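Local coordinates for hypothetical membrane protein (Corynebacterium glutamicum, PDB 6JSC) that binds heme through the C-terminal domain of HtaA, captured here as a variant, and probably passes it along the corynebacterial heme-uptake machinery, at residues 6-11 / 59-64; 83-88 / 157-162; 119-124 / 131-136. The protein carries 1 engineered substitution. One frame throughout, in Å; residues are numbered along the deposited sequence.

Interaction 1: residues 6-11 / 59-64. With NA (sodium ion), chain D.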
loop_
_atom_site.group_PDB
_atom_site.type_symbol
_atom_site.label_atom_id
_atom_site.label_comp_id
_atom_site.label_asym_id
_atom_site.label_seq_id
_atom_site.Cartn_x
_atom_site.Cartn_y
_atom_site.Cartn_z
ATOM N N THR A 6 -5.280 -11.061 14.573
ATOM C CA THR A 6 -6.709 -11.307 14.736
ATOM C C THR A 6 -7.520 -10.419 13.797
ATOM O O THR A 6 -8.197 -10.918 12.891
ATOM C CB THR A 6 -7.103 -11.085 16.197
ATOM O OG1 THR A 6 -6.361 -11.997 17.017
ATOM C CG2 THR A 6 -8.586 -11.341 16.401
ATOM N N GLN A 7 -7.424 -9.101 13.980
ATOM C CA GLN A 7 -8.045 -8.121 13.099
ATOM C C GLN A 7 -7.056 -6.998 12.849
ATOM O O GLN A 7 -6.470 -6.468 13.798
ATOM C CB GLN A 7 -9.301 -7.512 13.736
ATOM C CG GLN A 7 -9.966 -6.475 12.843
ATOM C CD GLN A 7 -10.603 -7.134 11.649
ATOM O OE1 GLN A 7 -11.500 -7.946 11.826
ATOM N NE2 GLN A 7 -10.147 -6.816 10.447
ATOM N N ALA A 8 -6.904 -6.606 11.587
ATOM C CA ALA A 8 -6.058 -5.480 11.240
ATOM C C ALA A 8 -6.810 -4.492 10.365
ATOM O O ALA A 8 -7.764 -4.838 9.653
ATOM C CB ALA A 8 -4.791 -5.931 10.503
ATOM N N SER A 9 -6.372 -3.242 10.451
ATOM C CA SER A 9 -6.859 -2.186 9.580
ATOM C C SER A 9 -5.679 -1.313 9.189
ATOM O O SER A 9 -4.695 -1.209 9.928
ATOM C CB SER A 9 -7.916 -1.333 10.274
ATOM O OG SER A 9 -7.379 -0.768 11.451
ATOM N N ALA A 10 -5.768 -0.712 8.004
ATOM C CA ALA A 10 -4.730 0.197 7.541
ATOM C C ALA A 10 -5.359 1.337 6.761
ATOM O O ALA A 10 -6.465 1.216 6.220
ATOM C CB ALA A 10 -3.671 -0.494 6.679
ATOM N N GLN A 11 -4.650 2.468 6.745
ATOM C CA GLN A 11 -5.066 3.650 6.004
ATOM C C GLN A 11 -3.893 4.129 5.162
ATOM O O GLN A 11 -2.786 4.292 5.680
ATOM C CB GLN A 11 -5.532 4.757 6.965
ATOM C CG GLN A 11 -6.645 4.318 7.927
ATOM C CD GLN A 11 -6.126 3.563 9.145
ATOM O OE1 GLN A 11 -5.122 3.945 9.749
ATOM N NE2 GLN A 11 -6.814 2.489 9.514
ATOM N N GLY A 59 7.183 -8.639 11.567
ATOM C CA GLY A 59 5.884 -9.190 11.224
ATOM C C GLY A 59 5.474 -8.892 9.799
ATOM O O GLY A 59 6.165 -8.189 9.049
ATOM N N SER A 60 4.326 -9.463 9.431
ATOM C CA SER A 60 3.663 -9.183 8.167
ATOM C C SER A 60 2.175 -9.086 8.443
ATOM O O SER A 60 1.609 -9.976 9.090
ATOM C CB SER A 60 3.913 -10.290 7.135
ATOM O OG SER A 60 5.071 -10.019 6.361
ATOM N N ILE A 61 1.559 -8.005 7.963
ATOM C CA ILE A 61 0.125 -7.744 8.113
ATOM C C ILE A 61 -0.455 -7.754 6.699
ATOM O O ILE A 61 -0.076 -6.916 5.872
ATOM C CB ILE A 61 -0.136 -6.376 8.768
ATOM C CG1 ILE A 61 0.833 -6.069 9.926
ATOM C CG2 ILE A 61 -1.595 -6.274 9.193
ATOM C CD1 ILE A 61 0.644 -6.916 11.159
ATOM N N ASN A 62 -1.363 -8.686 6.418
ATOM C CA ASN A 62 -1.817 -8.933 5.051
ATOM C C ASN A 62 -3.252 -8.471 4.855
ATOM O O ASN A 62 -4.118 -8.750 5.691
ATOM C CB ASN A 62 -1.706 -10.418 4.717
ATOM C CG ASN A 62 -0.275 -10.830 4.462
ATOM O OD1 ASN A 62 0.449 -11.210 5.379
ATOM N ND2 ASN A 62 0.147 -10.728 3.210
ATOM N N PHE A 63 -3.504 -7.774 3.746
ATOM C CA PHE A 63 -4.838 -7.299 3.429
ATOM C C PHE A 63 -5.290 -7.812 2.065
ATOM O O PHE A 63 -4.471 -7.957 1.146
ATOM C CB PHE A 63 -4.863 -5.768 3.429
ATOM C CG PHE A 63 -4.495 -5.170 4.752
ATOM C CD1 PHE A 63 -5.473 -4.957 5.718
ATOM C CD2 PHE A 63 -3.176 -4.835 5.046
ATOM C CE1 PHE A 63 -5.145 -4.425 6.953
ATOM C CE2 PHE A 63 -2.836 -4.295 6.287
ATOM C CZ PHE A 63 -3.831 -4.085 7.242
ATOM N N PRO A 64 -6.575 -8.104 1.906
ATOM C CA PRO A 64 -7.120 -8.367 0.573
ATOM C C PRO A 64 -7.564 -7.064 -0.069
ATOM O O PRO A 64 -7.433 -5.999 0.541
ATOM C CB PRO A 64 -8.336 -9.236 0.887
ATOM C CG PRO A 64 -8.886 -8.547 2.138
ATOM C CD PRO A 64 -7.637 -8.097 2.929
HETATM NA NA NA D . 7.357 -9.670 7.212
HETATM O O HOH W 1 7.118 -11.479 8.747
HETATM O O HOH W 2 8.230 -11.112 5.534
HETATM O O HOH W 3 9.337 -9.151 8.296
#
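Ala-8 and Ile-61 have the nearest CA atoms across the segments, 7.3 Å apart, and no hydrogen bond joins 6-11 to 59-64, so the two meet through side chains. The methyl CB of Ala-8 presses on the CG2 branch of Ile-61 at 3.5 Å, tighter than usual carbon contact. With CG2 anti to the backbone N of Ile-61 (chi1, measured to CG1, -41°), that branch is the one turned to Ala-8. Phe-63 supplies the larger surface. The CZ end of its ring comes within 3.6 Å of Ala-10 CB, from an oblique direction, and CE1 lies 3.8 Å from Ala-8 O, which approaches the ring edge near its plane. Ser-9 backbone atoms meet the same edge. On the outer side, the side-chain NE2 of Gln-7 donates to Ala-8 O at 3.2 Å, nearly straight at 166°. The far end of 59-64 carries a sodium ion, bound by Gly-59 O and by Ser-60 OG. The contact joins two non-adjacent strands in the interior of the beta-rich HtaA domain: strand 42-53 pairs with both 3-12 and 58-62, while Phe-161 of strand 159-166 packs on Ala-10 and Ile-61.

Interaction 2: residues 83-88 / 157-162; sequences IEISFN and DPISFS. With NA (sodium ion), chain D.
Ile-85 meets Ile-159 and Phe-161 in a buried, wholly apolar contact between two crossing strands in the interior of the beta-rich HtaA domain. The axes of strands 83-88 and 159-162 approach to 9.8 Å and run at 83° to one another, and no hydrogen bond crosses between them, so side chains fill the separation. At the middle, the CD1 ends of Ile-85 and Ile-159 reach toward each other tip to tip, 3.7 Å apart. The same Ile-85 CD1 lies 3.6 Å from Phe-161 CB and thus fits between the isoleucine and the phenylalanine. Ile-159 extends its CG1 arm anti to the backbone N (chi1 -171°), which carries CD1 across to the opposing strand. There it also meets Ile-83 CD1, again end to end but more loosely, at 4.2 Å. This near-perpendicular crossing with inward side chains is orthogonal beta packing: antiparallel pairing runs from strand 76-88 through 91-101, 113-125 and 129-138 to 159-166, curling round to bring the two strands face to face. Leu-118 touches both Ile-85 and Ile-159, extending the apolar cluster to strand 113-125. Toward the other end of 83-88, Phe-87 CE1 stands 4.3 Å from Phe-161 CZ, each ring approached obliquely by the other. Alternate residues of strand 83-88 point away from this core: Glu-84 forms a salt bridge with Arg-112, and Ser-86 OG binds the sodium ion at 2.4 Å. A water on that ion donates to Phe-87 O, tying the backbone of this strand to the metal's coordination shell.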
loop_
_atom_site.group_PDB
_atom_site.type_symbol
_atom_site.label_atom_id
_atom_site.label_comp_id
_atom_site.label_asym_id
_atom_site.label_seq_id
_atom_site.Cartn_x
_atom_site.Cartn_y
_atom_site.Cartn_z
ATOM N N ILE A 83 -2.409 -5.641 -0.534
ATOM C CA ILE A 83 -1.282 -4.970 0.104
ATOM C C ILE A 83 -0.843 -5.723 1.356
ATOM O O ILE A 83 -1.640 -6.381 2.042
ATOM C CB ILE A 83 -1.496 -3.465 0.386
ATOM C CG1 ILE A 83 -2.476 -3.203 1.534
ATOM C CG2 ILE A 83 -1.905 -2.726 -0.878
ATOM C CD1 ILE A 83 -2.330 -1.804 2.135
ATOM N N GLU A 84 0.452 -5.626 1.657
ATOM C CA GLU A 84 1.036 -6.246 2.833
ATOM C C GLU A 84 2.018 -5.260 3.443
ATOM O O GLU A 84 2.848 -4.684 2.726
ATOM C CB GLU A 84 1.758 -7.549 2.467
ATOM C CG GLU A 84 2.618 -8.156 3.579
ATOM C CD GLU A 84 3.369 -9.389 3.110
ATOM O OE1 GLU A 84 2.968 -9.963 2.071
ATOM O OE2 GLU A 84 4.362 -9.781 3.774
ATOM N N ILE A 85 1.911 -5.061 4.754
ATOM C CA ILE A 85 2.875 -4.292 5.529
ATOM C C ILE A 85 3.805 -5.289 6.205
ATOM O O ILE A 85 3.380 -6.061 7.074
ATOM C CB ILE A 85 2.178 -3.412 6.572
ATOM C CG1 ILE A 85 1.266 -2.389 5.895
ATOM C CG2 ILE A 85 3.224 -2.716 7.447
ATOM C CD1 ILE A 85 0.318 -1.686 6.869
ATOM N N SER A 86 5.073 -5.293 5.794
ATOM C CA SER A 86 6.096 -6.139 6.388
ATOM C C SER A 86 7.079 -5.240 7.129
ATOM O O SER A 86 7.434 -4.166 6.635
ATOM C CB SER A 86 6.808 -6.916 5.278
ATOM O OG SER A 86 7.772 -7.818 5.789
ATOM N N PHE A 87 7.500 -5.657 8.325
ATOM C CA PHE A 87 8.370 -4.815 9.132
ATOM C C PHE A 87 9.401 -5.660 9.862
ATOM O O PHE A 87 9.170 -6.830 10.181
ATOM C CB PHE A 87 7.607 -3.887 10.106
ATOM C CG PHE A 87 6.771 -4.605 11.134
ATOM C CD1 PHE A 87 5.449 -4.942 10.865
ATOM C CD2 PHE A 87 7.294 -4.920 12.376
ATOM C CE1 PHE A 87 4.680 -5.588 11.818
ATOM C CE2 PHE A 87 6.533 -5.571 13.324
ATOM C CZ PHE A 87 5.223 -5.895 13.050
ATOM N N ASN A 88 10.553 -5.040 10.115
ATOM C CA ASN A 88 11.643 -5.643 10.880
ATOM C C ASN A 88 12.254 -4.482 11.656
ATOM O O ASN A 88 12.999 -3.674 11.092
ATOM C CB ASN A 88 12.671 -6.295 9.962
ATOM C CG ASN A 88 13.677 -7.150 10.715
ATOM O OD1 ASN A 88 13.989 -6.898 11.883
ATOM N ND2 ASN A 88 14.196 -8.171 10.043
ATOM N N ASP A 157 2.194 9.075 0.104
ATOM C CA ASP A 157 1.462 9.267 1.353
ATOM C C ASP A 157 1.991 8.290 2.405
ATOM O O ASP A 157 2.361 7.158 2.079
ATOM C CB ASP A 157 -0.024 8.964 1.160
ATOM C CG ASP A 157 -0.802 10.097 0.515
ATOM O OD1 ASP A 157 -0.278 11.214 0.318
ATOM O OD2 ASP A 157 -1.985 9.835 0.215
ATOM N N PRO A 158 1.998 8.682 3.680
ATOM C CA PRO A 158 2.362 7.733 4.742
ATOM C C PRO A 158 1.269 6.688 4.941
ATOM O O PRO A 158 0.105 6.880 4.574
ATOM C CB PRO A 158 2.494 8.625 5.983
ATOM C CG PRO A 158 1.551 9.743 5.700
ATOM C CD PRO A 158 1.662 10.009 4.219
ATOM N N ILE A 159 1.658 5.558 5.530
ATOM C CA ILE A 159 0.735 4.466 5.816
ATOM C C ILE A 159 0.659 4.256 7.322
ATOM O O ILE A 159 1.670 4.356 8.032
ATOM C CB ILE A 159 1.090 3.161 5.060
ATOM C CG1 ILE A 159 -0.026 2.117 5.211
ATOM C CG2 ILE A 159 2.440 2.590 5.511
ATOM C CD1 ILE A 159 0.045 0.943 4.220
ATOM N N SER A 160 -0.550 4.027 7.818
ATOM C CA SER A 160 -0.743 3.702 9.222
ATOM C C SER A 160 -1.532 2.406 9.328
ATOM O O SER A 160 -2.318 2.062 8.437
ATOM C CB SER A 160 -1.471 4.820 9.982
ATOM O OG SER A 160 -2.720 5.118 9.391
ATOM N N PHE A 161 -1.316 1.676 10.420
ATOM C CA PHE A 161 -2.041 0.429 10.626
ATOM C C PHE A 161 -2.229 0.197 12.116
ATOM O O PHE A 161 -1.504 0.747 12.950
ATOM C CB PHE A 161 -1.323 -0.778 9.984
ATOM C CG PHE A 161 -0.205 -1.345 10.823
ATOM C CD1 PHE A 161 1.069 -0.792 10.781
ATOM C CD2 PHE A 161 -0.434 -2.432 11.656
ATOM C CE1 PHE A 161 2.097 -1.317 11.565
ATOM C CE2 PHE A 161 0.586 -2.956 12.440
ATOM C CZ PHE A 161 1.852 -2.400 12.393
ATOM N N SER A 162 -3.209 -0.642 12.442
ATOM C CA SER A 162 -3.374 -1.156 13.792
ATOM C C SER A 162 -3.882 -2.583 13.670
ATOM O O SER A 162 -4.626 -2.911 12.740
ATOM C CB SER A 162 -4.350 -0.302 14.609
ATOM O OG SER A 162 -5.641 -0.334 14.036
HETATM NA NA NA D . 7.357 -9.670 7.212
HETATM O O HOH W 3 9.337 -9.151 8.296
HETATM O O HOH W 1 7.118 -11.479 8.747
HETATM O O HOH W 2 8.230 -11.112 5.534
#

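Interaction 3: residues 119-124 / 131-136; sequences NFSALN and SGSASV
Asn-124 and Ser-131 exchange two backbone hydrogen bonds, Asn-124 N to Ser-131 O at 2.8 Å with an angle of 170° at the hydrogen, and Ser-131 N to Asn-124 O at 2.9 Å. They belong to an antiparallel beta hairpin of strands 113-125 and 129-138, interrupted by a classic beta bulge at which Ser-121 and Ala-122 both face Ser-133. There the carbonyl of Ser-133 receives Ser-121 N at 2.9 Å, clearly bent, and more weakly Ala-122 N. Ser-133 N answers by donating to Ala-122 O. Beyond the bulge, Asn-119 and Ser-135 form another hydrogen-bonded pair. The bulge shifts the register by one residue, and the chain turns a corner at Ser-121, between strands 119-120 and 122-124. A water spans the outer side of this corner, hydrogen-bonded to both Ser-121 OG and Ser-133 OG. On the buried side, Phe-120 and Ala-134 are a non-hydrogen-bonded pair, and their side chains pack directly. Phe-120 CG lies anti to the carbonyl carbon (chi1 -74°), which lays the ring across Ala-134. The opposite ring face receives Leu-123 CD2, offset toward the rim. Phe-161 and Phe-87 also touch Phe-120 and Leu-123, joining the hairpin to the core. Leu-123 brings CD1 to within 3.4 Å of Ser-131 O. Over the centre of the Phe-120 ring, Ala-134 CB makes a CH-pi contact, 3.7 Å from the centroid and 13° off the ring normal.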
loop_
_atom_site.group_PDB
_atom_site.type_symbol
_atom_site.label_atom_id
_atom_site.label_comp_id
_atom_site.label_asym_id
_atom_site.label_seq_id
_atom_site.Cartn_x
_atom_site.Cartn_y
_atom_site.Cartn_z
ATOM N N ASN A 119 9.710 3.509 6.545
ATOM C CA ASN A 119 10.474 3.958 7.703
ATOM C C ASN A 119 9.463 4.356 8.774
ATOM O O ASN A 119 8.731 5.340 8.612
ATOM C CB ASN A 119 11.407 5.116 7.333
ATOM C CG ASN A 119 12.310 5.507 8.468
ATOM O OD1 ASN A 119 11.864 5.671 9.601
ATOM N ND2 ASN A 119 13.598 5.637 8.179
ATOM N N PHE A 120 9.407 3.586 9.857
ATOM C CA PHE A 120 8.403 3.825 10.884
ATOM C C PHE A 120 8.810 4.980 11.789
ATOM O O PHE A 120 9.910 4.995 12.355
ATOM C CB PHE A 120 8.127 2.555 11.691
ATOM C CG PHE A 120 7.318 1.549 10.935
ATOM C CD1 PHE A 120 7.942 0.619 10.109
ATOM C CD2 PHE A 120 5.932 1.569 10.997
ATOM C CE1 PHE A 120 7.203 -0.299 9.388
ATOM C CE2 PHE A 120 5.187 0.658 10.267
ATOM C CZ PHE A 120 5.832 -0.279 9.460
ATOM N N SER A 121 7.920 5.964 11.900
ATOM C CA SER A 121 8.059 7.013 12.893
ATOM C C SER A 121 7.481 6.608 14.235
ATOM O O SER A 121 7.870 7.175 15.262
ATOM C CB SER A 121 7.356 8.287 12.409
ATOM O OG SER A 121 5.976 8.044 12.194
ATOM N N ALA A 122 6.546 5.663 14.236
ATOM C CA ALA A 122 6.042 5.046 15.449
ATOM C C ALA A 122 5.756 3.596 15.111
ATOM O O ALA A 122 5.241 3.306 14.034
ATOM C CB ALA A 122 4.759 5.737 15.930
ATOM N N LEU A 123 6.128 2.695 16.014
ATOM C CA LEU A 123 5.839 1.276 15.836
ATOM C C LEU A 123 5.804 0.655 17.222
ATOM O O LEU A 123 6.828 0.619 17.913
ATOM C CB LEU A 123 6.886 0.594 14.957
ATOM C CG LEU A 123 6.595 -0.886 14.682
ATOM C CD1 LEU A 123 5.234 -1.056 14.030
ATOM C CD2 LEU A 123 7.672 -1.471 13.793
ATOM N N ASN A 124 4.629 0.192 17.635
ATOM C CA ASN A 124 4.446 -0.449 18.926
ATOM C C ASN A 124 4.006 -1.882 18.681
ATOM O O ASN A 124 3.079 -2.122 17.900
ATOM C CB ASN A 124 3.382 0.288 19.746
ATOM C CG ASN A 124 3.657 1.782 19.862
ATOM O OD1 ASN A 124 2.864 2.607 19.403
ATOM N ND2 ASN A 124 4.775 2.136 20.485
ATOM N N SER A 131 0.823 -1.625 16.127
ATOM C CA SER A 131 0.340 -0.447 15.417
ATOM C C SER A 131 1.527 0.423 15.055
ATOM O O SER A 131 2.583 0.358 15.689
ATOM C CB SER A 131 -0.648 0.357 16.272
ATOM O OG SER A 131 -0.013 0.858 17.442
ATOM N N GLY A 132 1.340 1.259 14.046
ATOM C CA GLY A 132 2.411 2.168 13.694
ATOM C C GLY A 132 2.059 3.029 12.503
ATOM O O GLY A 132 0.996 2.894 11.886
ATOM N N SER A 133 2.992 3.927 12.205
ATOM C CA SER A 133 2.915 4.847 11.080
ATOM C C SER A 133 4.282 4.893 10.415
ATOM O O SER A 133 5.306 4.949 11.104
ATOM C CB SER A 133 2.536 6.251 11.577
ATOM O OG SER A 133 2.453 7.188 10.515
ATOM N N ALA A 134 4.300 4.881 9.080
ATOM C CA ALA A 134 5.560 4.883 8.345
ATOM C C ALA A 134 5.485 5.791 7.130
ATOM O O ALA A 134 4.445 5.884 6.470
ATOM C CB ALA A 134 5.925 3.472 7.864
ATOM N N SER A 135 6.602 6.451 6.827
ATOM C CA SER A 135 6.761 7.030 5.501
ATOM C C SER A 135 6.903 5.914 4.468
ATOM O O SER A 135 7.324 4.796 4.786
ATOM C CB SER A 135 7.981 7.947 5.449
ATOM O OG SER A 135 9.193 7.238 5.675
ATOM N N VAL A 136 6.520 6.220 3.227
ATOM C CA VAL A 136 6.551 5.258 2.127
ATOM C C VAL A 136 7.364 5.886 1.004
ATOM O O VAL A 136 6.966 6.920 0.453
ATOM C CB VAL A 136 5.137 4.911 1.621
ATOM C CG1 VAL A 136 5.206 3.875 0.503
ATOM C CG2 VAL A 136 4.236 4.437 2.775
HETATM O O HOH W 4 5.164 8.055 9.643
#

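Interactions 1 and 2 have centres 8 Å apart and share the sodium ion, to which Gly-59 and Ser-60 come from one and Ser-86 from the other. Their polar sides also join: Ser-60 OG lies 2.7 Å from Glu-84 OE2, and Gln-11 OE1 lies 2.7 Å from Ser-160 OG, both probable hydrogen bonds. Interactions 2 and 3 are 7 Å apart between centres and meet where strands 159-166 and 129-138 pair, with Ile-159 O 2.9 Å from Ala-134 N. Interactions 1 and 3 do not touch; their nearest atoms are about 7 Å apart, with Phe-161 contacting residues of both. All three lie away from the heme pocket, whose residues include Tyr-21 and Tyr-150.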